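Putative peptidyl-arginine deiminase (Chlorobium tepidum, PDB 1XKN) probably acts as a hydrolase that deiminates agmatine or arginine in proteins, and binds a sodium ion in this crystal. Local coordinates at residues A41-A44 against Y45-R49; P30-F33 against E34-P37; A191-R194 against R195-I199. All coordinates share one frame; numbering follows the deposited sequence.

In the fold
Two of the three contacts belong to one helix. Contact 2, residues 30-37, turns the chain from the loop after strand 15-21 into helix 36-50, and contact 1, residues 41-49, occupies the later turns of that helix; their centres lie about 19 Å apart. Contact 3, residues 191-199, is the end of helix 186-197 and lies across the centre of the chain from both, its centre about 33 Å from that of contact 1 and about 38 Å from that of contact 2. In contact 3 the side chain of Tyr196 is about 12 Å from the sodium ion bound at Asn117, Trp118 and Asn134.

Contact 1: A41-A44 against Y45-R49; sequences AELA and YQLSR
With CG anti to the backbone N in Leu43 (chi1 168°) and beside it, anti to the carbonyl carbon, in Leu47 (chi1 -69°), the branched ends of two residues one helical turn apart converge. They cross at a slant, and Leu43 CD1 comes to 3.8 Å from Leu47 CD1. Leu47 CG also rests over the backbone, 3.2 Å from Leu43 O, the same oxygen that accepts the 2.9 Å bond from Leu47 N.

Four successive i to i+4 bonds form the frame beneath these side chains. Between Tyr45 N and Ala41 O the distance is 2.9 Å; Gln46 N reaches Glu42 O nearly straight, with 171° at the hydrogen, and Ser48 N reaches Ala44 O at 2.8 Å. The Ser48 hydroxyl turns back to donate to Tyr45 O at 2.6 Å from OG, giving this buried polar group an acceptor within its own helix.

On another flank, Gln46 CG, set beside its backbone N, lies 3.5 Å from Glu42 O, and the bend at chi2 then turns the amide toward Arg49. Gln46 OE1 receives Arg49 NH1 at 2.9 Å, on a lone pair in the amide plane and at the edge of the guanidinium, which would limit the rotation of both groups. Arg49 NH2 forms a salt bridge with Glu321, which further fixes the guanidinium.

Leu43 and Leu47 both press on Leu20 of strand 15-21 and Leu297 of strand 295-300, while Ala41 and Ala44 face Leu69 and Leu70 of helix 60-73. Helix 36-50 is the crossover helix of the beta-alpha-beta unit formed with strands 15-21 and 52-57, and Leu43 and Leu47 give it an apolar face against strand 15-21.

Contact 2: P30-F33 against E34-P37; sequences PGKF and EPVP
A type I beta turn from Phe33 to Val36 leads the chain into helix 36-50. Its closing bond runs from Val36 N to Phe33 O at 2.9 Å; the angle at the hydrogen is 142°, and the donor stands above the carbonyl plane instead of on a lone pair. Pro35 N also approaches this oxygen but has no hydrogen to share. Apolar groups crowd the same acceptor, with Val36 CB and Pro37 CD each 3.2 Å from Phe33 O.

The Phe33 ring leans over the turn that its own carbonyl closes. With CG anti to the backbone N (chi1 179°), the ring is carried alongside the following residues, and one face receives Val36 CB and Pro37 CD, both displaced toward its rim. Phe33 CD1 lies 4.3 Å from Val36 CB, and Phe33 CE2 lies 4.2 Å from Pro37 CD. Lys32 adds a looser touch, its CG 4.2 Å from Pro35 CD where the two side chains cross at about a right angle.

Beyond its bend at chi3, the Lys32 chain carries its ammonium into cation-pi contact with Tyr277 and Trp332. Pro30 O accepts a hydrogen bond from Trp332 NE1. Phe33 packs on Leu26 and Val36 on Pro23 and Trp29, all in the loop that links strand 15-21 to helix 36-50, so the turn is tied to that connection on the approach to the helix.

Contact 3: A191-R194 against R195-I199; sequences AQLR and RYLGI
Backbone bonds link the last turns of helix 186-197. Arg195 N reaches Ala191 O at 2.8 Å, and Tyr196 N reaches Gln192 O with 170° at the hydrogen. The pattern then loosens: the bond from Leu197 N to Leu193 O is more bent, and the one from Gly198 N to Arg194 O is weak. Gly198, with positive phi, takes the chain out of the helix.

Among the polar side chains, Gln192 bends at chi2 (-73°) and runs alongside Tyr196, setting OE1 in the ring plane at its edge, 3.6 Å from Tyr196 CE2. A water bridges their ends, donating to Gln192 OE1 at 3.1 Å and accepting from Tyr196 OH at 2.7 Å. Arg195 CD lies over one face of the Tyr196 ring, toward its rim, and Tyr196 OH stands over the centre of the Arg195 guanidinium, 3.0 Å above its plane.

Apolar contacts fill the other side. Leu193 CD2 meets Leu197 CD1 at 3.9 Å as these side chains run together, while Ile199 CD1 tucks against Arg194 CG at 3.7 Å. The Arg194 guanidinium forms a salt bridge with Glu190 and a hydrogen bond to Glu200 O.

Leu197 and Ile199 both touch Leu168 of strand 167-171. The chemistry is therefore divided: leucine and isoleucine anchor the helix end inward, while the Gln192 amide, through a water, would hold in place the tyrosine hydroxyl, whose oxygen the nearby guanidinium would probably polarise.

Contact 1: A41-A44 against Y45-R49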
loop_
_atom_site.group_PDB
_atom_site.type_symbol
_atom_site.label_atom_id
_atom_site.label_comp_id
_atom_site.label_asym_id
_atom_site.label_seq_id
_atom_site.Cartn_x
_atom_site.Cartn_y
_atom_site.Cartn_z
ATOM N N ALA A 41 -3.580 16.554 0.639
ATOM C CA ALA A 41 -3.820 17.348 1.840
ATOM C C ALA A 41 -4.969 16.722 2.625
ATOM O O ALA A 41 -4.918 16.637 3.851
ATOM C CB ALA A 41 -4.159 18.786 1.468
ATOM N N GLU A 42 -6.003 16.275 1.914
ATOM C CA GLU A 42 -7.148 15.646 2.560
ATOM C C GLU A 42 -6.703 14.352 3.233
ATOM O O GLU A 42 -7.087 14.063 4.366
ATOM C CB GLU A 42 -8.247 15.349 1.535
ATOM C CG GLU A 42 -9.493 14.715 2.141
ATOM C CD GLU A 42 -10.617 14.546 1.138
ATOM O OE1 GLU A 42 -11.694 14.051 1.532
ATOM O OE2 GLU A 42 -10.426 14.909 -0.043
ATOM N N LEU A 43 -5.887 13.578 2.522
ATOM C CA LEU A 43 -5.371 12.317 3.036
ATOM C C LEU A 43 -4.503 12.548 4.267
ATOM O O LEU A 43 -4.663 11.875 5.287
ATOM C CB LEU A 43 -4.558 11.611 1.949
ATOM C CG LEU A 43 -3.704 10.411 2.363
ATOM C CD1 LEU A 43 -4.570 9.334 2.993
ATOM C CD2 LEU A 43 -2.982 9.870 1.134
ATOM N N ALA A 44 -3.583 13.503 4.171
ATOM C CA ALA A 44 -2.698 13.814 5.287
ATOM C C ALA A 44 -3.511 14.261 6.496
ATOM O O ALA A 44 -3.212 13.877 7.627
ATOM C CB ALA A 44 -1.706 14.901 4.885
ATOM N N TYR A 45 -4.549 15.059 6.256
ATOM C CA TYR A 45 -5.398 15.530 7.343
ATOM C C TYR A 45 -6.083 14.360 8.036
ATOM O O TYR A 45 -6.025 14.237 9.260
ATOM C CB TYR A 45 -6.462 16.503 6.831
ATOM C CG TYR A 45 -7.515 16.817 7.870
ATOM C CD1 TYR A 45 -7.199 17.541 9.020
ATOM C CD2 TYR A 45 -8.824 16.355 7.721
ATOM C CE1 TYR A 45 -8.162 17.794 9.999
ATOM C CE2 TYR A 45 -9.790 16.604 8.692
ATOM C CZ TYR A 45 -9.452 17.323 9.826
ATOM O OH TYR A 45 -10.405 17.568 10.787
ATOM N N GLN A 46 -6.737 13.500 7.258
ATOM C CA GLN A 46 -7.411 12.349 7.848
ATOM C C GLN A 46 -6.413 11.505 8.639
ATOM O O GLN A 46 -6.714 11.050 9.740
ATOM C CB GLN A 46 -8.079 11.493 6.764
ATOM C CG GLN A 46 -9.359 12.084 6.192
ATOM C CD GLN A 46 -10.391 12.406 7.263
ATOM O OE1 GLN A 46 -10.549 11.665 8.230
ATOM N NE2 GLN A 46 -11.107 13.510 7.083
ATOM N N LEU A 47 -5.223 11.300 8.084
ATOM C CA LEU A 47 -4.213 10.514 8.777
ATOM C C LEU A 47 -3.754 11.181 10.067
ATOM O O LEU A 47 -3.497 10.502 11.064
ATOM C CB LEU A 47 -3.002 10.275 7.874
ATOM C CG LEU A 47 -3.230 9.351 6.678
ATOM C CD1 LEU A 47 -2.018 9.396 5.768
ATOM C CD2 LEU A 47 -3.495 7.933 7.156
ATOM N N SER A 48 -3.658 12.509 10.055
ATOM C CA SER A 48 -3.206 13.235 11.241
ATOM C C SER A 48 -4.196 13.138 12.402
ATOM O O SER A 48 -3.851 13.444 13.539
ATOM C CB SER A 48 -2.921 14.709 10.906
ATOM O OG SER A 48 -4.101 15.439 10.629
ATOM N N ARG A 49 -5.420 12.712 12.115
ATOM C CA ARG A 49 -6.425 12.560 13.160
ATOM C C ARG A 49 -6.123 11.284 13.938
ATOM O O ARG A 49 -6.500 11.140 15.104
ATOM C CB ARG A 49 -7.820 12.440 12.543
ATOM C CG ARG A 49 -8.297 13.669 11.796
ATOM C CD ARG A 49 -9.659 13.399 11.178
ATOM N NE ARG A 49 -10.639 13.035 12.199
ATOM C CZ ARG A 49 -11.612 12.148 12.019
ATOM N NH1 ARG A 49 -11.737 11.526 10.853
ATOM N NH2 ARG A 49 -12.461 11.880 13.004
#

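Contact 2: P30-F33 against E34-P37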
loop_
_atom_site.group_PDB
_atom_site.type_symbol
_atom_site.label_atom_id
_atom_site.label_comp_id
_atom_site.label_asym_id
_atom_site.label_seq_id
_atom_site.Cartn_x
_atom_site.Cartn_y
_atom_site.Cartn_z
ATOM N N PRO A 30 -0.772 13.462 -16.210
ATOM C CA PRO A 30 -0.701 14.289 -17.419
ATOM C C PRO A 30 -1.954 15.076 -17.784
ATOM O O PRO A 30 -2.998 14.504 -18.086
ATOM C CB PRO A 30 -0.300 13.287 -18.500
ATOM C CG PRO A 30 -0.930 12.018 -18.031
ATOM C CD PRO A 30 -0.622 12.035 -16.547
ATOM N N GLY A 31 -1.836 16.399 -17.744
ATOM C CA GLY A 31 -2.951 17.259 -18.098
ATOM C C GLY A 31 -3.977 17.520 -17.015
ATOM O O GLY A 31 -4.966 18.213 -17.255
ATOM N N LYS A 32 -3.763 16.975 -15.824
ATOM C CA LYS A 32 -4.705 17.191 -14.735
ATOM C C LYS A 32 -4.031 17.002 -13.381
ATOM O O LYS A 32 -4.458 16.187 -12.566
ATOM C CB LYS A 32 -5.895 16.237 -14.871
ATOM C CG LYS A 32 -7.099 16.643 -14.029
ATOM C CD LYS A 32 -8.341 15.832 -14.382
ATOM C CE LYS A 32 -8.160 14.355 -14.062
ATOM N NZ LYS A 32 -9.396 13.580 -14.336
ATOM N N PHE A 33 -2.977 17.774 -13.142
ATOM C CA PHE A 33 -2.247 17.685 -11.888
ATOM C C PHE A 33 -2.788 18.622 -10.810
ATOM O O PHE A 33 -2.706 18.317 -9.624
ATOM C CB PHE A 33 -0.763 17.996 -12.116
ATOM C CG PHE A 33 0.064 17.940 -10.863
ATOM C CD1 PHE A 33 0.541 16.727 -10.380
ATOM C CD2 PHE A 33 0.334 19.100 -10.143
ATOM C CE1 PHE A 33 1.278 16.666 -9.196
ATOM C CE2 PHE A 33 1.067 19.051 -8.962
ATOM C CZ PHE A 33 1.539 17.832 -8.487
ATOM N N GLU A 34 -3.343 19.757 -11.222
ATOM C CA GLU A 34 -3.858 20.745 -10.275
ATOM C C GLU A 34 -4.683 20.236 -9.088
ATOM O O GLU A 34 -4.486 20.691 -7.962
ATOM C CB GLU A 34 -4.641 21.823 -11.021
ATOM C CG GLU A 34 -3.738 22.819 -11.731
ATOM C CD GLU A 34 -4.515 23.925 -12.405
ATOM O OE1 GLU A 34 -5.433 24.479 -11.762
ATOM O OE2 GLU A 34 -4.200 24.250 -13.569
ATOM N N PRO A 35 -5.617 19.299 -9.318
ATOM C CA PRO A 35 -6.439 18.775 -8.219
ATOM C C PRO A 35 -5.717 17.817 -7.267
ATOM O O PRO A 35 -6.144 17.626 -6.130
ATOM C CB PRO A 35 -7.582 18.059 -8.946
ATOM C CG PRO A 35 -7.632 18.731 -10.286
ATOM C CD PRO A 35 -6.178 18.900 -10.619
ATOM N N VAL A 36 -4.622 17.228 -7.733
ATOM C CA VAL A 36 -3.881 16.240 -6.946
ATOM C C VAL A 36 -3.370 16.664 -5.567
ATOM O O VAL A 36 -3.597 15.962 -4.580
ATOM C CB VAL A 36 -2.714 15.665 -7.780
ATOM C CG1 VAL A 36 -1.990 14.578 -6.997
ATOM C CG2 VAL A 36 -3.260 15.097 -9.084
ATOM N N PRO A 37 -2.665 17.803 -5.474
ATOM C CA PRO A 37 -2.157 18.248 -4.170
ATOM C C PRO A 37 -3.238 18.321 -3.088
ATOM O O PRO A 37 -3.000 17.947 -1.940
ATOM C CB PRO A 37 -1.543 19.614 -4.483
ATOM C CG PRO A 37 -2.303 20.061 -5.712
ATOM C CD PRO A 37 -2.361 18.797 -6.515
#

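Contact 3: A191-R194 against R195-I199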
loop_
_atom_site.group_PDB
_atom_site.type_symbol
_atom_site.label_atom_id
_atom_site.label_comp_id
_atom_site.label_asym_id
_atom_site.label_seq_id
_atom_site.Cartn_x
_atom_site.Cartn_y
_atom_site.Cartn_z
ATOM N N ALA A 191 11.790 -17.859 -1.891
ATOM C CA ALA A 191 12.881 -17.981 -0.934
ATOM C C ALA A 191 13.213 -16.620 -0.332
ATOM O O ALA A 191 13.407 -16.501 0.877
ATOM C CB ALA A 191 14.115 -18.581 -1.602
ATOM N N GLN A 192 13.273 -15.590 -1.171
ATOM C CA GLN A 192 13.580 -14.248 -0.686
ATOM C C GLN A 192 12.476 -13.701 0.212
ATOM O O GLN A 192 12.759 -13.001 1.181
ATOM C CB GLN A 192 13.812 -13.296 -1.860
ATOM C CG GLN A 192 15.042 -13.642 -2.697
ATOM C CD GLN A 192 16.350 -13.303 -1.995
ATOM O OE1 GLN A 192 17.051 -12.364 -2.380
ATOM N NE2 GLN A 192 16.683 -14.065 -0.963
ATOM N N LEU A 193 11.221 -14.012 -0.104
ATOM C CA LEU A 193 10.113 -13.534 0.719
ATOM C C LEU A 193 10.167 -14.217 2.079
ATOM O O LEU A 193 9.904 -13.591 3.108
ATOM C CB LEU A 193 8.769 -13.806 0.034
ATOM C CG LEU A 193 8.548 -13.051 -1.284
ATOM C CD1 LEU A 193 7.251 -13.518 -1.926
ATOM C CD2 LEU A 193 8.519 -11.549 -1.035
ATOM N N ARG A 194 10.512 -15.501 2.093
ATOM C CA ARG A 194 10.617 -16.215 3.360
ATOM C C ARG A 194 11.786 -15.659 4.163
ATOM O O ARG A 194 11.656 -15.377 5.354
ATOM C CB ARG A 194 10.829 -17.712 3.130
ATOM C CG ARG A 194 9.565 -18.455 2.762
ATOM C CD ARG A 194 9.762 -19.956 2.880
ATOM N NE ARG A 194 8.492 -20.660 2.741
ATOM C CZ ARG A 194 7.877 -20.881 1.584
ATOM N NH1 ARG A 194 8.418 -20.464 0.446
ATOM N NH2 ARG A 194 6.709 -21.508 1.569
ATOM N N ARG A 195 12.920 -15.485 3.494
ATOM C CA ARG A 195 14.129 -14.985 4.132
ATOM C C ARG A 195 14.026 -13.583 4.723
ATOM O O ARG A 195 14.353 -13.369 5.893
ATOM C CB ARG A 195 15.281 -15.007 3.127
ATOM C CG ARG A 195 16.580 -14.418 3.650
ATOM C CD ARG A 195 17.620 -14.382 2.548
ATOM N NE ARG A 195 18.896 -13.847 3.009
ATOM C CZ ARG A 195 19.933 -13.606 2.213
ATOM N NH1 ARG A 195 19.845 -13.853 0.912
ATOM N NH2 ARG A 195 21.057 -13.117 2.718
ATOM N N TYR A 196 13.570 -12.632 3.913
ATOM C CA TYR A 196 13.497 -11.242 4.347
ATOM C C TYR A 196 12.204 -10.748 4.999
ATOM O O TYR A 196 12.209 -9.711 5.659
ATOM C CB TYR A 196 13.873 -10.342 3.168
ATOM C CG TYR A 196 15.314 -10.513 2.717
ATOM C CD1 TYR A 196 16.371 -10.194 3.571
ATOM C CD2 TYR A 196 15.622 -10.939 1.423
ATOM C CE1 TYR A 196 17.700 -10.280 3.145
ATOM C CE2 TYR A 196 16.949 -11.033 0.989
ATOM C CZ TYR A 196 17.977 -10.697 1.850
ATOM O OH TYR A 196 19.281 -10.735 1.410
ATOM N N LEU A 197 11.105 -11.478 4.824
ATOM C CA LEU A 197 9.846 -11.081 5.437
ATOM C C LEU A 197 9.427 -12.075 6.515
ATOM O O LEU A 197 8.517 -11.811 7.298
ATOM C CB LEU A 197 8.746 -10.940 4.378
ATOM C CG LEU A 197 8.994 -9.847 3.332
ATOM C CD1 LEU A 197 7.811 -9.759 2.376
ATOM C CD2 LEU A 197 9.206 -8.509 4.031
ATOM N N GLY A 198 10.102 -13.219 6.551
ATOM C CA GLY A 198 9.802 -14.226 7.550
ATOM C C GLY A 198 8.465 -14.921 7.395
ATOM O O GLY A 198 7.939 -15.474 8.360
ATOM N N ILE A 199 7.901 -14.898 6.193
ATOM C CA ILE A 199 6.619 -15.555 5.983
ATOM C C ILE A 199 6.808 -17.054 5.751
ATOM O O ILE A 199 7.924 -17.515 5.484
ATOM C CB ILE A 199 5.833 -14.895 4.821
ATOM C CG1 ILE A 199 6.701 -14.776 3.569
ATOM C CG2 ILE A 199 5.343 -13.520 5.258
ATOM C CD1 ILE A 199 6.785 -16.051 2.756
HETATM O O HOH W 1 19.585 -11.003 -1.248
HETATM O O HOH W 2 10.377 -17.903 6.716
#